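Local coordinates for protein ABC sugar (Ribose) transporter, periplasmic substrate-binding subunit (PDB 3L49) that probably binds a sugar in the periplasm and delivers it to an ABC transporter, at residues A[18-23]-A[66-71]. Numbering follows the deposited sequence.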
loop_
_atom_site.group_PDB
_atom_site.type_symbol
_atom_site.label_atom_id
_atom_site.label_comp_id
_atom_site.label_asym_id
_atom_site.label_seq_id
_atom_site.Cartn_x
_atom_site.Cartn_y
_atom_site.Cartn_z
ATOM N N ASP A 18 -4.560 5.425 -7.615
ATOM C CA ASP A 18 -5.374 6.356 -6.820
ATOM C C ASP A 18 -4.818 6.710 -5.438
ATOM O O ASP A 18 -4.841 7.842 -5.036
ATOM C CB ASP A 18 -6.786 5.798 -6.671
ATOM C CG ASP A 18 -7.752 6.791 -6.117
ATOM O OD1 ASP A 18 -7.976 7.820 -6.769
ATOM O OD2 ASP A 18 -8.311 6.553 -5.042
ATOM N N TRP A 19 -4.370 5.718 -4.710
ATOM C CA TRP A 19 -3.867 5.926 -3.385
ATOM C C TRP A 19 -2.624 6.790 -3.475
ATOM O O TRP A 19 -2.497 7.764 -2.777
ATOM C CB TRP A 19 -3.581 4.587 -2.692
ATOM C CG TRP A 19 -3.290 4.653 -1.228
ATOM C CD1 TRP A 19 -4.128 4.364 -0.212
ATOM C CD2 TRP A 19 -2.057 5.008 -0.624
ATOM N NE1 TRP A 19 -3.504 4.513 0.965
ATOM C CE2 TRP A 19 -2.223 4.902 0.744
ATOM C CE3 TRP A 19 -0.817 5.379 -1.112
ATOM C CZ2 TRP A 19 -1.232 5.181 1.607
ATOM C CZ3 TRP A 19 0.153 5.647 -0.261
ATOM C CH2 TRP A 19 -0.044 5.555 1.090
ATOM N N ASP A 20 -1.729 6.429 -4.373
ATOM C CA ASP A 20 -0.469 7.143 -4.551
ATOM C C ASP A 20 -0.687 8.592 -4.946
ATOM O O ASP A 20 -0.028 9.476 -4.414
ATOM C CB ASP A 20 0.388 6.452 -5.612
ATOM C CG ASP A 20 0.995 5.153 -5.121
ATOM O OD1 ASP A 20 0.475 4.570 -4.146
ATOM O OD2 ASP A 20 1.989 4.705 -5.724
ATOM N N LEU A 21 -1.614 8.822 -5.877
ATOM C CA LEU A 21 -1.918 10.163 -6.349
ATOM C C LEU A 21 -2.497 11.025 -5.232
ATOM O O LEU A 21 -2.100 12.181 -5.081
ATOM C CB LEU A 21 -2.852 10.129 -7.565
ATOM C CG LEU A 21 -3.267 11.504 -8.116
ATOM C CD1 LEU A 21 -2.071 12.253 -8.682
ATOM C CD2 LEU A 21 -4.391 11.401 -9.152
ATOM N N LYS A 22 -3.412 10.450 -4.449
ATOM C CA LYS A 22 -3.987 11.129 -3.277
ATOM C C LYS A 22 -2.952 11.542 -2.222
ATOM O O LYS A 22 -3.024 12.654 -1.703
ATOM C CB LYS A 22 -5.084 10.278 -2.624
ATOM C CG LYS A 22 -6.518 10.745 -2.876
ATOM C CD LYS A 22 -6.991 10.503 -4.306
ATOM C CE LYS A 22 -8.505 10.315 -4.372
ATOM N NZ LYS A 22 -8.940 9.025 -3.750
ATOM N N ALA A 23 -2.002 10.655 -1.921
ATOM C CA ALA A 23 -0.973 10.936 -0.922
ATOM C C ALA A 23 -0.003 12.028 -1.395
ATOM O O ALA A 23 0.372 12.931 -0.632
ATOM C CB ALA A 23 -0.216 9.659 -0.588
ATOM N N ILE A 66 10.650 14.243 1.908
ATOM C CA ILE A 66 9.647 13.203 2.161
ATOM C C ILE A 66 9.693 12.132 1.084
ATOM O O ILE A 66 9.525 12.410 -0.097
ATOM C CB ILE A 66 8.199 13.734 2.274
ATOM C CG1 ILE A 66 8.120 15.015 3.113
ATOM C CG2 ILE A 66 7.318 12.664 2.895
ATOM C CD1 ILE A 66 6.713 15.594 3.205
ATOM N N GLU A 67 9.931 10.898 1.497
ATOM C CA GLU A 67 10.000 9.794 0.559
ATOM C C GLU A 67 8.685 9.008 0.616
ATOM O O GLU A 67 8.202 8.687 1.692
ATOM C CB GLU A 67 11.205 8.910 0.904
ATOM C CG GLU A 67 11.729 8.041 -0.234
ATOM C CD GLU A 67 10.810 6.881 -0.571
ATOM O OE1 GLU A 67 10.187 6.319 0.354
ATOM O OE2 GLU A 67 10.701 6.550 -1.768
ATOM N N GLN A 68 8.122 8.671 -0.539
ATOM C CA GLN A 68 6.879 7.893 -0.575
ATOM C C GLN A 68 7.012 6.569 -1.328
ATOM O O GLN A 68 7.315 6.552 -2.518
ATOM C CB GLN A 68 5.758 8.739 -1.169
ATOM C CG GLN A 68 4.470 8.001 -1.427
ATOM C CD GLN A 68 3.374 8.928 -1.893
ATOM O OE1 GLN A 68 3.257 10.053 -1.413
ATOM N NE2 GLN A 68 2.563 8.463 -2.843
ATOM N N LEU A 69 6.788 5.470 -0.608
ATOM C CA LEU A 69 6.770 4.093 -1.149
ATOM C C LEU A 69 8.028 3.654 -1.900
ATOM O O LEU A 69 9.072 4.289 -1.805
ATOM C CB LEU A 69 5.506 3.839 -1.982
ATOM C CG LEU A 69 4.229 3.683 -1.156
ATOM C CD1 LEU A 69 3.019 4.097 -1.964
ATOM C CD2 LEU A 69 4.082 2.249 -0.625
ATOM N N GLY A 70 7.923 2.553 -2.638
ATOM C CA GLY A 70 9.064 2.027 -3.370
ATOM C C GLY A 70 9.778 0.907 -2.644
ATOM O O GLY A 70 9.428 0.558 -1.513
ATOM N N ASN A 71 10.785 0.347 -3.308
ATOM C CA ASN A 71 11.574 -0.752 -2.764
ATOM C C ASN A 71 12.665 -0.249 -1.839
ATOM O O ASN A 71 13.508 0.555 -2.245
ATOM C CB ASN A 71 12.184 -1.579 -3.892
ATOM C CG ASN A 71 11.250 -2.662 -4.401
ATOM O OD1 ASN A 71 11.702 -3.754 -4.730
ATOM N ND2 ASN A 71 9.950 -2.373 -4.465
#
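The first turns of helix 18-33 face the C-terminal end of strand 64-68 and the loop after it, the closest CA atoms, those of Asp20 and Gln68, standing 8.4 Å apart. Here the extended side chain of Gln68 spans the gap. With CG anti to the backbone N (chi1 172°) and the chain extended beyond it, the side chain reaches across, and Gln68 NE2 donates to the carbonyl O of Asp20 at 3.2 Å. The acceptor is met on a lone pair in the carbonyl plane, and it lies almost in the amide plane of Gln68, with N-H...O at 155°. Gln68 OE1 lies 3.6 Å from CB of Ala23 and takes a hydrogen bond from Gln27, one turn further along the helix, so both ends of the amide are engaged and its flip is settled. An alanine in place of Gln68 would remove both bonds and would probably loosen the join between helix and strand. Leu69 rests CD1 against two consecutive helix residues, obliquely against CZ3 of Trp19 at 3.7 Å. The same Leu69 CD1 is 3.4 Å from OD1 of Asp20. The Asp20 carboxylate, about 4 Å from a bound unidentified ligand, forms a salt bridge through OD2 with Arg45, which probably favours its charged form. In this alpha/beta lobe of the periplasmic binding protein fold, the contact lies at the C-terminal ends of parallel strands, probably facing the ligand cleft, with 64-68 between 7-12 and 89-92, while Trp19 extends to Pro248 at the start of helix 248-263.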